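RmpD (Hexulose-6-phosphate synthase) (Streptococcus mutans, PDB 3EXR) is a TIM-barrel protein of the orotidine 5'-phosphate decarboxylase / HUMPS family. Local coordinates at residues L5-V10 / A83-C88; V116-D121 / Q128-A133; E151-K156 / G175-D180; N159-L164 / F169-T174. One frame throughout, in Å; residues are numbered along the deposited sequence.

How the contacts relate
All four contacts belong to one eight-stranded parallel barrel, but at different depths. Contact 1 is the innermost, a loose meeting of mostly polar side chains across the barrel interior between strands 7-12 and 85-89. Contacts 2 and 4 lie one layer out, where apolar side chains on the outer faces of strands 113-117 and 170-174 meet helices 124-132 and 155-167; they touch each other through Trp-130 and Phe-169, and through Leu-118 and Leu-164. Contact 3 is only partly buried and relies on an indole-to-carbonyl hydrogen bond and a water between loops. Its segments enclose contact 4 along the chain, and Trp-153 packs on Val-161 and Val-173.

Contact 1. Residues L5-V10 / A83-C88; sequences LPNLQV and ADWMTC
The indole of Trp-85 reaches across the barrel toward Asn-7 and Gln-9, and these three buried side chains make up the whole contact. The backbones stay far apart, with the CA atoms of Gln-9 and Trp-85 12.1 Å from each other, so no strand pairing is involved.

Both approaches are van der Waals in kind and meet the benzo end of the indole at its edge, near the ring plane. Asn-7 OD1 lies 4.2 Å from Trp-85 CH2, and Gln-9 OE1 sits 4.1 Å from Trp-85 CZ3. The Gln-9 chain is stretched out, with CG anti to the backbone N (chi1 171°), which carries its amide inward to the ring; amide and indole planes are inclined by 47°.

Hydrogen bonding runs to partners elsewhere. Gln-9 NE2 is bonded to Glu-35 OE1 on the adjoining strand, which helps fix the amide beside the tryptophan. On the two strands flanking its own, Trp-85 packs on Ile-60 and Val-62 of strand 60-67 and on Glu-113 and Gln-115 of strand 113-117.

Inward-pointing residues from the first and fourth strands, meeting across the interior without their strands being neighbours, are what a closed TIM barrel produces.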
loop_
_atom_site.group_PDB
_atom_site.type_symbol
_atom_site.label_atom_id
_atom_site.label_comp_id
_atom_site.label_asym_id
_atom_site.label_seq_id
_atom_site.Cartn_x
_atom_site.Cartn_y
_atom_site.Cartn_z
ATOM N N LEU A 5 4.008 -12.468 26.995
ATOM C CA LEU A 5 4.073 -13.523 26.007
ATOM C C LEU A 5 3.961 -12.944 24.591
ATOM O O LEU A 5 3.392 -11.861 24.396
ATOM C CB LEU A 5 2.910 -14.469 26.210
ATOM C CG LEU A 5 2.894 -15.400 27.421
ATOM C CD1 LEU A 5 1.619 -16.215 27.396
ATOM C CD2 LEU A 5 4.101 -16.305 27.392
ATOM N N PRO A 6 4.469 -13.664 23.588
ATOM C CA PRO A 6 4.149 -13.238 22.215
ATOM C C PRO A 6 2.642 -13.128 22.015
ATOM O O PRO A 6 1.894 -13.976 22.508
ATOM C CB PRO A 6 4.715 -14.357 21.341
ATOM C CG PRO A 6 5.860 -14.951 22.202
ATOM C CD PRO A 6 5.331 -14.859 23.624
ATOM N N ASN A 7 2.223 -12.112 21.250
ATOM C CA ASN A 7 0.835 -11.927 20.893
ATOM C C ASN A 7 0.441 -12.925 19.815
ATOM O O ASN A 7 1.268 -13.341 19.011
ATOM C CB ASN A 7 0.615 -10.524 20.319
ATOM C CG ASN A 7 0.737 -9.410 21.342
ATOM O OD1 ASN A 7 1.373 -8.377 21.055
ATOM N ND2 ASN A 7 0.102 -9.564 22.507
ATOM N N LEU A 8 -0.836 -13.305 19.815
ATOM C CA LEU A 8 -1.471 -13.923 18.687
ATOM C C LEU A 8 -2.300 -12.850 17.984
ATOM O O LEU A 8 -3.196 -12.255 18.585
ATOM C CB LEU A 8 -2.394 -15.059 19.126
ATOM C CG LEU A 8 -3.247 -15.649 17.991
ATOM C CD1 LEU A 8 -2.427 -16.074 16.769
ATOM C CD2 LEU A 8 -4.094 -16.789 18.474
ATOM N N GLN A 9 -1.997 -12.640 16.712
ATOM C CA GLN A 9 -2.700 -11.682 15.859
ATOM C C GLN A 9 -3.389 -12.430 14.739
ATOM O O GLN A 9 -2.816 -13.354 14.176
ATOM C CB GLN A 9 -1.708 -10.665 15.327
ATOM C CG GLN A 9 -2.233 -9.742 14.278
ATOM C CD GLN A 9 -1.262 -8.584 14.004
ATOM O OE1 GLN A 9 -0.570 -8.149 14.905
ATOM N NE2 GLN A 9 -1.225 -8.101 12.778
ATOM N N VAL A 10 -4.608 -12.002 14.400
ATOM C CA VAL A 10 -5.298 -12.531 13.222
ATOM C C VAL A 10 -5.411 -11.447 12.150
ATOM O O VAL A 10 -5.860 -10.334 12.430
ATOM C CB VAL A 10 -6.720 -13.103 13.539
ATOM C CG1 VAL A 10 -7.663 -12.023 14.091
ATOM C CG2 VAL A 10 -7.331 -13.722 12.312
ATOM N N ALA A 83 -7.972 2.721 15.177
ATOM C CA ALA A 83 -6.757 1.907 15.095
ATOM C C ALA A 83 -5.746 2.209 16.187
ATOM O O ALA A 83 -5.556 3.378 16.589
ATOM C CB ALA A 83 -6.074 2.054 13.731
ATOM N N ASP A 84 -5.053 1.155 16.625
ATOM C CA ASP A 84 -3.879 1.310 17.489
ATOM C C ASP A 84 -2.569 1.357 16.708
ATOM O O ASP A 84 -1.732 2.245 16.921
ATOM C CB ASP A 84 -3.835 0.154 18.489
ATOM C CG ASP A 84 -5.013 0.179 19.453
ATOM O OD1 ASP A 84 -5.294 1.248 20.073
ATOM O OD2 ASP A 84 -5.659 -0.871 19.621
ATOM N N TRP A 85 -2.401 0.398 15.799
ATOM C CA TRP A 85 -1.198 0.258 15.002
ATOM C C TRP A 85 -1.557 0.439 13.552
ATOM O O TRP A 85 -2.618 0.020 13.137
ATOM C CB TRP A 85 -0.565 -1.116 15.167
ATOM C CG TRP A 85 -0.164 -1.431 16.580
ATOM C CD1 TRP A 85 -0.015 -0.544 17.601
ATOM C CD2 TRP A 85 0.121 -2.727 17.124
ATOM N NE1 TRP A 85 0.354 -1.204 18.747
ATOM C CE2 TRP A 85 0.447 -2.545 18.485
ATOM C CE3 TRP A 85 0.126 -4.025 16.597
ATOM C CZ2 TRP A 85 0.779 -3.608 19.323
ATOM C CZ3 TRP A 85 0.450 -5.098 17.437
ATOM C CH2 TRP A 85 0.763 -4.877 18.784
ATOM N N MET A 86 -0.669 1.088 12.807
ATOM C CA MET A 86 -0.798 1.164 11.354
ATOM C C MET A 86 0.511 0.730 10.700
ATOM O O MET A 86 1.608 1.071 11.184
ATOM C CB MET A 86 -1.138 2.579 10.898
ATOM C CG MET A 86 -1.533 2.637 9.439
ATOM S SD MET A 86 -1.817 4.268 8.762
ATOM C CE MET A 86 -0.147 4.898 8.495
ATOM N N THR A 87 0.409 0.015 9.582
ATOM C CA THR A 87 1.597 -0.315 8.811
ATOM C C THR A 87 1.994 0.763 7.803
ATOM O O THR A 87 1.149 1.382 7.128
ATOM C CB THR A 87 1.468 -1.677 8.083
ATOM O OG1 THR A 87 0.358 -1.657 7.184
ATOM C CG2 THR A 87 1.232 -2.838 9.084
ATOM N N CYS A 88 3.310 0.952 7.668
ATOM C CA CYS A 88 3.889 1.679 6.537
ATOM C C CYS A 88 4.764 0.700 5.797
ATOM O O CYS A 88 5.487 -0.103 6.431
ATOM C CB CYS A 88 4.784 2.816 7.004
ATOM S SG CYS A 88 3.953 4.311 7.532
#

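Contact 2. Residues V116-D121 / Q128-A133; sequences VELYGD and QQWLDA
Strand 113-117 and helix 124-132 are joined here at a distance of one side-chain layer, the CA atoms of Val-116 and Trp-130 lying 8.2 Å apart with no backbone hydrogen bond between the two segments. Trp-130 fills that gap. Val-116 sits over one face of its indole, and CG1 makes a CH-pi contact almost squarely above the six-membered ring, 3.7 Å from its centroid and 6° off the normal. The second branch, Val-116 CG2, reaches back toward the ring junction and comes within 3.9 Å of Trp-130 CD2. With CG1 anti to the backbone N (chi1 -176°), both methyls are turned to the same indole face, one over the benzo ring and the other near the fusion bond.

Leu-118 adds a second apolar touch from an oblique direction. Its CD2 methyl approaches the far end of the ring, 3.5 Å from Trp-130 CH2 and equally near CZ3. On the solvent side of the helix, Gln-128 NE2 donates to Asp-132 OD1 at 3.1 Å, linking successive turns.

The contact is the strand-to-helix half of a beta-alpha-beta unit that continues into strand 137-141, where Leu-118 packs on Ala-138 and Tyr-140. Trp-130 also packs on Ile-94 and Met-97 of helix 94-107 and on Phe-169, so the indole meets a neighbouring helix as well as its own strand.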
loop_
_atom_site.group_PDB
_atom_site.type_symbol
_atom_site.label_atom_id
_atom_site.label_comp_id
_atom_site.label_asym_id
_atom_site.label_seq_id
_atom_site.Cartn_x
_atom_site.Cartn_y
_atom_site.Cartn_z
ATOM N N VAL A 116 6.658 -1.214 10.441
ATOM C CA VAL A 116 7.246 -1.255 9.113
ATOM C C VAL A 116 7.069 -2.657 8.498
ATOM O O VAL A 116 7.579 -3.674 8.991
ATOM C CB VAL A 116 8.729 -0.909 9.104
ATOM C CG1 VAL A 116 9.253 -0.868 7.658
ATOM C CG2 VAL A 116 8.977 0.455 9.752
ATOM N N GLU A 117 6.360 -2.683 7.375
ATOM C CA GLU A 117 6.164 -3.876 6.552
ATOM C C GLU A 117 7.365 -4.104 5.645
ATOM O O GLU A 117 7.707 -3.249 4.840
ATOM C CB GLU A 117 4.866 -3.742 5.731
ATOM C CG GLU A 117 3.607 -4.176 6.502
ATOM C CD GLU A 117 3.404 -5.688 6.587
ATOM O OE1 GLU A 117 4.287 -6.439 6.133
ATOM O OE2 GLU A 117 2.359 -6.130 7.106
ATOM N N LEU A 118 8.020 -5.248 5.821
ATOM C CA LEU A 118 9.294 -5.546 5.163
ATOM C C LEU A 118 9.075 -6.297 3.868
ATOM O O LEU A 118 8.653 -7.459 3.890
ATOM C CB LEU A 118 10.201 -6.328 6.117
ATOM C CG LEU A 118 10.560 -5.626 7.425
ATOM C CD1 LEU A 118 11.358 -6.551 8.315
ATOM C CD2 LEU A 118 11.362 -4.357 7.208
ATOM N N TYR A 119 9.306 -5.590 2.752
ATOM C CA TYR A 119 9.251 -6.139 1.401
ATOM C C TYR A 119 10.469 -5.699 0.606
ATOM O O TYR A 119 10.919 -4.558 0.719
ATOM C CB TYR A 119 7.991 -5.665 0.665
ATOM C CG TYR A 119 6.732 -6.379 1.133
ATOM C CD1 TYR A 119 6.250 -7.492 0.460
ATOM C CD2 TYR A 119 6.067 -5.991 2.300
ATOM C CE1 TYR A 119 5.120 -8.150 0.882
ATOM C CE2 TYR A 119 4.943 -6.665 2.749
ATOM C CZ TYR A 119 4.469 -7.743 2.031
ATOM O OH TYR A 119 3.336 -8.414 2.442
ATOM N N GLY A 120 10.952 -6.601 -0.243
ATOM C CA GLY A 120 12.044 -6.298 -1.163
ATOM C C GLY A 120 13.375 -6.120 -0.461
ATOM O O GLY A 120 13.576 -6.675 0.634
ATOM N N ASP A 121 14.255 -5.330 -1.070
ATOM C CA ASP A 121 15.657 -5.203 -0.646
ATOM C C ASP A 121 15.935 -4.131 0.405
ATOM O O ASP A 121 16.772 -3.220 0.207
ATOM C CB ASP A 121 16.522 -4.900 -1.877
ATOM C CG ASP A 121 16.487 -6.000 -2.887
ATOM O OD1 ASP A 121 16.528 -7.189 -2.477
ATOM O OD2 ASP A 121 16.419 -5.725 -4.104
ATOM N N GLN A 128 17.873 1.065 10.960
ATOM C CA GLN A 128 18.319 1.944 12.047
ATOM C C GLN A 128 17.687 3.340 11.896
ATOM O O GLN A 128 17.384 4.003 12.878
ATOM C CB GLN A 128 19.861 2.013 12.107
ATOM C CG GLN A 128 20.407 2.808 13.282
ATOM C CD GLN A 128 20.086 2.163 14.619
ATOM O OE1 GLN A 128 20.379 0.980 14.832
ATOM N NE2 GLN A 128 19.438 2.908 15.503
ATOM N N GLN A 129 17.470 3.779 10.660
ATOM C CA GLN A 129 16.787 5.048 10.429
ATOM C C GLN A 129 15.346 5.014 10.965
ATOM O O GLN A 129 14.884 5.984 11.551
ATOM C CB GLN A 129 16.806 5.417 8.955
ATOM C CG GLN A 129 18.172 5.737 8.408
ATOM C CD GLN A 129 18.022 6.214 7.003
ATOM O OE1 GLN A 129 17.517 7.318 6.777
ATOM N NE2 GLN A 129 18.380 5.369 6.048
ATOM N N TRP A 130 14.663 3.872 10.821
ATOM C CA TRP A 130 13.318 3.757 11.362
ATOM C C TRP A 130 13.363 3.909 12.885
ATOM O O TRP A 130 12.600 4.680 13.452
ATOM C CB TRP A 130 12.616 2.423 10.965
ATOM C CG TRP A 130 12.670 2.119 9.488
ATOM C CD1 TRP A 130 12.642 3.015 8.463
ATOM C CD2 TRP A 130 12.774 0.828 8.887
ATOM N NE1 TRP A 130 12.740 2.364 7.259
ATOM C CE2 TRP A 130 12.842 1.018 7.492
ATOM C CE3 TRP A 130 12.862 -0.482 9.396
ATOM C CZ2 TRP A 130 12.944 -0.047 6.592
ATOM C CZ3 TRP A 130 12.993 -1.532 8.500
ATOM C CH2 TRP A 130 13.030 -1.310 7.119
ATOM N N LEU A 131 14.294 3.209 13.538
ATOM C CA LEU A 131 14.422 3.285 14.999
ATOM C C LEU A 131 14.677 4.725 15.446
ATOM O O LEU A 131 14.065 5.213 16.398
ATOM C CB LEU A 131 15.566 2.387 15.493
ATOM C CG LEU A 131 15.340 0.872 15.378
ATOM C CD1 LEU A 131 16.636 0.123 15.612
ATOM C CD2 LEU A 131 14.274 0.325 16.327
ATOM N N ASP A 132 15.575 5.390 14.729
ATOM C CA ASP A 132 15.956 6.778 15.067
ATOM C C ASP A 132 14.778 7.711 14.924
ATOM O O ASP A 132 14.713 8.731 15.617
ATOM C CB ASP A 132 17.089 7.272 14.174
ATOM C CG ASP A 132 18.404 6.577 14.445
ATOM O OD1 ASP A 132 18.544 5.893 15.484
ATOM O OD2 ASP A 132 19.323 6.703 13.604
ATOM N N ALA A 133 13.860 7.346 14.013
ATOM C CA ALA A 133 12.624 8.106 13.770
ATOM C C ALA A 133 11.505 7.745 14.753
ATOM O O ALA A 133 10.387 8.268 14.632
ATOM C CB ALA A 133 12.149 7.926 12.311
#

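Contact 3. Residues E151-K156 / G175-D180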
loop_
_atom_site.group_PDB
_atom_site.type_symbol
_atom_site.label_atom_id
_atom_site.label_comp_id
_atom_site.label_asym_id
_atom_site.label_seq_id
_atom_site.Cartn_x
_atom_site.Cartn_y
_atom_site.Cartn_z
ATOM N N GLU A 151 7.674 -25.134 3.356
ATOM C CA GLU A 151 8.925 -25.361 4.045
ATOM C C GLU A 151 8.908 -24.811 5.452
ATOM O O GLU A 151 8.160 -23.909 5.758
ATOM C CB GLU A 151 10.064 -24.747 3.270
ATOM C CG GLU A 151 10.488 -25.561 2.105
ATOM C CD GLU A 151 11.768 -25.072 1.473
ATOM O OE1 GLU A 151 12.701 -24.635 2.189
ATOM O OE2 GLU A 151 11.831 -25.158 0.248
ATOM N N THR A 152 9.749 -25.372 6.301
ATOM C CA THR A 152 10.050 -24.766 7.580
ATOM C C THR A 152 10.654 -23.382 7.340
ATOM O O THR A 152 11.141 -23.092 6.265
ATOM C CB THR A 152 11.035 -25.627 8.388
ATOM O OG1 THR A 152 10.938 -25.323 9.774
ATOM C CG2 THR A 152 12.460 -25.408 7.920
ATOM N N TRP A 153 10.622 -22.556 8.369
ATOM C CA TRP A 153 11.402 -21.332 8.376
ATOM C C TRP A 153 12.885 -21.640 8.302
ATOM O O TRP A 153 13.421 -22.280 9.176
ATOM C CB TRP A 153 11.113 -20.512 9.624
ATOM C CG TRP A 153 9.898 -19.677 9.501
ATOM C CD1 TRP A 153 8.625 -20.097 9.384
ATOM C CD2 TRP A 153 9.851 -18.248 9.494
ATOM N NE1 TRP A 153 7.776 -19.033 9.294
ATOM C CE2 TRP A 153 8.504 -17.881 9.363
ATOM C CE3 TRP A 153 10.813 -17.253 9.593
ATOM C CZ2 TRP A 153 8.105 -16.560 9.322
ATOM C CZ3 TRP A 153 10.412 -15.948 9.547
ATOM C CH2 TRP A 153 9.074 -15.609 9.413
ATOM N N GLY A 154 13.550 -21.150 7.267
ATOM C CA GLY A 154 14.959 -21.427 7.107
ATOM C C GLY A 154 15.846 -20.601 8.016
ATOM O O GLY A 154 15.409 -19.617 8.585
ATOM N N GLU A 155 17.104 -20.997 8.141
ATOM C CA GLU A 155 18.001 -20.298 9.036
ATOM C C GLU A 155 18.243 -18.846 8.661
ATOM O O GLU A 155 18.387 -18.005 9.522
ATOM C CB GLU A 155 19.327 -21.032 9.214
ATOM C CG GLU A 155 19.188 -22.344 9.925
ATOM C CD GLU A 155 18.703 -22.197 11.360
ATOM O OE1 GLU A 155 19.341 -21.477 12.145
ATOM O OE2 GLU A 155 17.678 -22.784 11.686
ATOM N N LYS A 156 18.314 -18.585 7.362
ATOM C CA LYS A 156 18.501 -17.222 6.872
ATOM C C LYS A 156 17.368 -16.312 7.354
ATOM O O LYS A 156 17.633 -15.227 7.853
ATOM C CB LYS A 156 18.619 -17.173 5.374
ATOM N N GLY A 175 3.441 -16.018 8.046
ATOM C CA GLY A 175 3.725 -17.058 7.055
ATOM C C GLY A 175 4.265 -18.318 7.700
ATOM O O GLY A 175 5.149 -18.235 8.530
ATOM N N GLY A 176 3.707 -19.483 7.344
ATOM C CA GLY A 176 4.266 -20.748 7.797
ATOM C C GLY A 176 4.019 -21.004 9.269
ATOM O O GLY A 176 4.786 -21.730 9.924
ATOM N N LEU A 177 2.970 -20.402 9.820
ATOM C CA LEU A 177 2.714 -20.526 11.240
ATOM C C LEU A 177 1.567 -21.475 11.509
ATOM O O LEU A 177 0.490 -21.328 10.946
ATOM C CB LEU A 177 2.400 -19.177 11.859
ATOM C CG LEU A 177 3.431 -18.084 11.606
ATOM C CD1 LEU A 177 2.951 -16.850 12.317
ATOM C CD2 LEU A 177 4.811 -18.491 12.062
ATOM N N SER A 178 1.818 -22.439 12.376
ATOM C CA SER A 178 0.768 -23.316 12.866
ATOM C C SER A 178 1.141 -23.749 14.265
ATOM O O SER A 178 2.276 -23.551 14.716
ATOM C CB SER A 178 0.584 -24.527 11.939
ATOM O OG SER A 178 1.716 -25.386 11.971
ATOM N N VAL A 179 0.203 -24.351 14.968
ATOM C CA VAL A 179 0.489 -24.739 16.344
ATOM C C VAL A 179 1.709 -25.681 16.399
ATOM O O VAL A 179 2.558 -25.562 17.285
ATOM C CB VAL A 179 -0.816 -25.261 17.067
ATOM C CG1 VAL A 179 -1.360 -26.530 16.422
ATOM C CG2 VAL A 179 -0.609 -25.399 18.571
ATOM N N ASP A 180 1.828 -26.571 15.425
ATOM C CA ASP A 180 2.972 -27.471 15.353
ATOM C C ASP A 180 4.297 -26.793 14.982
ATOM O O ASP A 180 5.357 -27.306 15.320
ATOM C CB ASP A 180 2.669 -28.640 14.397
ATOM C CG ASP A 180 1.434 -29.428 14.814
ATOM O OD1 ASP A 180 1.225 -29.614 16.032
ATOM O OD2 ASP A 180 0.622 -29.870 13.960
HETATM O O HOH W 1 6.843 -23.275 8.718
#
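Gly-175 gives the contact its one direct hydrogen bond: its carbonyl O accepts the indole N-H of Trp-153, with NE1 2.8 Å away and an N-H...O angle of 147°. The oxygen lies close to the indole plane, so the ring meets it with its edge; NE1 is tilted 27° from the carbonyl plane. With CG anti to the carbonyl carbon (chi1 -83°), the indole of Trp-153 swings over to the loop although the CB does not point there.

At Gly-176 the backbone passes beside the indole edge, with its carbonyl O near the ring plane; as a glycine it places no CB against Trp-153 NE1, where one would be tight. A water lies 2.8 Å from Gly-176 O and could also reach Glu-151 O in a weak, longer bond; it has more acceptors within reach than protons, so both bonds need not exist at once. This part of the TIM barrel is the turn after strand 170-174, tied here to the loop that leads into helix 155-167, with Gly-154 as the N-cap of that helix.

Leu-177 follows with an apolar touch, CD2 coming obliquely to within 4.1 Å of Trp-153 NE1. Its side chain also packs on Phe-185, whose ring meets the Trp-153 indole edge-to-face, and on Phe-212 of helix 205-220.

Contact 4. Residues N159-L164 / F169-T174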
loop_
_atom_site.group_PDB
_atom_site.type_symbol
_atom_site.label_atom_id
_atom_site.label_comp_id
_atom_site.label_asym_id
_atom_site.label_seq_id
_atom_site.Cartn_x
_atom_site.Cartn_y
_atom_site.Cartn_z
ATOM N N ASN A 159 17.778 -15.782 11.063
ATOM C CA ASN A 159 18.893 -14.877 11.343
ATOM C C ASN A 159 18.501 -13.406 11.238
ATOM O O ASN A 159 18.948 -12.574 12.036
ATOM C CB ASN A 159 20.061 -15.123 10.397
ATOM C CG ASN A 159 20.865 -16.358 10.742
ATOM O OD1 ASN A 159 21.616 -16.880 9.889
ATOM N ND2 ASN A 159 20.728 -16.837 11.969
ATOM N N LYS A 160 17.703 -13.088 10.234
ATOM C CA LYS A 160 17.269 -11.707 10.033
ATOM C C LYS A 160 16.298 -11.265 11.129
ATOM O O LYS A 160 16.390 -10.166 11.664
ATOM C CB LYS A 160 16.687 -11.514 8.627
ATOM C CG LYS A 160 17.695 -11.855 7.511
ATOM C CD LYS A 160 17.287 -11.300 6.162
ATOM C CE LYS A 160 17.474 -9.804 6.101
ATOM N NZ LYS A 160 17.234 -9.311 4.699
ATOM N N VAL A 161 15.359 -12.139 11.470
ATOM C CA VAL A 161 14.485 -11.895 12.618
ATOM C C VAL A 161 15.312 -11.641 13.862
ATOM O O VAL A 161 15.085 -10.655 14.565
ATOM C CB VAL A 161 13.452 -13.014 12.811
ATOM C CG1 VAL A 161 12.674 -12.813 14.111
ATOM C CG2 VAL A 161 12.512 -13.077 11.567
ATOM N N LYS A 162 16.276 -12.516 14.139
ATOM C CA LYS A 162 17.119 -12.360 15.313
ATOM C C LYS A 162 17.865 -11.032 15.324
ATOM O O LYS A 162 17.945 -10.377 16.365
ATOM C CB LYS A 162 18.111 -13.518 15.411
ATOM C CG LYS A 162 17.468 -14.797 15.847
ATOM C CD LYS A 162 18.318 -15.995 15.475
ATOM C CE LYS A 162 17.649 -17.301 15.852
ATOM N NZ LYS A 162 18.550 -18.523 15.646
ATOM N N LYS A 163 18.382 -10.639 14.166
ATOM C CA LYS A 163 19.159 -9.403 14.069
ATOM C C LYS A 163 18.302 -8.168 14.294
ATOM O O LYS A 163 18.731 -7.222 14.949
ATOM C CB LYS A 163 19.888 -9.325 12.732
ATOM C CG LYS A 163 20.743 -8.043 12.536
ATOM C CD LYS A 163 21.832 -7.874 13.604
ATOM C CE LYS A 163 23.170 -7.397 13.005
ATOM N NZ LYS A 163 23.142 -6.030 12.417
ATOM N N LEU A 164 17.091 -8.159 13.741
ATOM C CA LEU A 164 16.183 -7.042 13.980
ATOM C C LEU A 164 15.804 -6.902 15.452
ATOM O O LEU A 164 15.733 -5.798 15.984
ATOM C CB LEU A 164 14.932 -7.174 13.120
ATOM C CG LEU A 164 15.072 -7.034 11.626
ATOM C CD1 LEU A 164 13.784 -7.509 10.985
ATOM C CD2 LEU A 164 15.386 -5.577 11.207
ATOM N N PHE A 169 14.094 -3.859 17.622
ATOM C CA PHE A 169 12.720 -4.046 17.112
ATOM C C PHE A 169 11.885 -5.037 17.897
ATOM O O PHE A 169 12.376 -6.113 18.330
ATOM C CB PHE A 169 12.714 -4.456 15.633
ATOM C CG PHE A 169 13.082 -3.339 14.690
ATOM C CD1 PHE A 169 12.116 -2.459 14.210
ATOM C CD2 PHE A 169 14.399 -3.153 14.303
ATOM C CE1 PHE A 169 12.446 -1.419 13.339
ATOM C CE2 PHE A 169 14.750 -2.129 13.433
ATOM C CZ PHE A 169 13.773 -1.261 12.936
ATOM N N ARG A 170 10.605 -4.697 18.048
ATOM C CA ARG A 170 9.577 -5.693 18.330
ATOM C C ARG A 170 9.148 -6.249 16.981
ATOM O O ARG A 170 8.543 -5.536 16.181
ATOM C CB ARG A 170 8.407 -5.089 19.107
ATOM C CG ARG A 170 8.672 -5.003 20.633
ATOM C CD ARG A 170 7.728 -4.014 21.337
ATOM N NE ARG A 170 7.940 -2.670 20.802
ATOM C CZ ARG A 170 6.994 -1.774 20.540
ATOM N NH1 ARG A 170 5.726 -1.992 20.838
ATOM N NH2 ARG A 170 7.357 -0.632 19.989
ATOM N N VAL A 171 9.508 -7.500 16.728
ATOM C CA VAL A 171 9.327 -8.125 15.434
ATOM C C VAL A 171 8.088 -9.035 15.421
ATOM O O VAL A 171 7.902 -9.900 16.266
ATOM C CB VAL A 171 10.591 -8.910 15.006
ATOM C CG1 VAL A 171 10.378 -9.669 13.702
ATOM C CG2 VAL A 171 11.770 -7.957 14.894
ATOM N N SER A 172 7.206 -8.789 14.459
ATOM C CA SER A 172 6.106 -9.680 14.187
ATOM C C SER A 172 6.496 -10.575 13.026
ATOM O O SER A 172 7.158 -10.120 12.087
ATOM C CB SER A 172 4.860 -8.891 13.782
ATOM O OG SER A 172 4.395 -8.108 14.827
ATOM N N VAL A 173 6.113 -11.856 13.086
ATOM C CA VAL A 173 6.360 -12.744 11.958
ATOM C C VAL A 173 5.031 -13.238 11.378
ATOM O O VAL A 173 4.019 -13.353 12.086
ATOM C CB VAL A 173 7.279 -13.953 12.334
ATOM C CG1 VAL A 173 8.654 -13.523 12.750
ATOM C CG2 VAL A 173 6.642 -14.780 13.431
ATOM N N THR A 174 5.048 -13.537 10.083
ATOM C CA THR A 174 3.874 -14.069 9.397
ATOM C C THR A 174 4.293 -15.019 8.312
ATOM O O THR A 174 5.386 -14.870 7.744
ATOM C CB THR A 174 3.009 -12.933 8.830
ATOM O OG1 THR A 174 1.760 -13.472 8.368
ATOM C CG2 THR A 174 3.656 -12.244 7.648
#
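Val-161 and Leu-164 of the helix close on Val-171 at the apolar centre of this contact. Leu-164 CB rests 3.7 Å from Val-171 CG2, while the other Val-171 methyl, CG1, lies 3.9 Å from Val-161 CG1. Val-171 has CG1 anti to the backbone N (chi1 175°), which spreads its two methyls so that each meets a different helix residue. Further along the strand, Val-161 CG2 reaches Val-173 CG1 at 4.1 Å, the two side chains crossing at about a right angle.

Toward the start of the strand the packing passes to Phe-169. Leu-164 CD2 touches ring atom CD2 of Phe-169 at 4.1 Å, and Leu-164 O lies at the edge of that ring, near its plane. The same oxygen provides the polar edge: Phe-169 N donates to Leu-164 O at 3.0 Å with an N-H...O angle of 154°, fastening the helix to the chain just before the strand begins.

Helix 155-167 runs nearly antiparallel to strand 170-174, the short axes at 154° and 8.7 Å apart at closest, as a TIM-barrel helix lies against the following strand. On one flank Phe-169 packs on Ala-127, Trp-130 and Leu-131 of helix 124-132. Val-161 also meets Tyr-140 of strand 137-141, and Val-173 meets Phe-193 of strand 192-195, the strands on either side in the sheet.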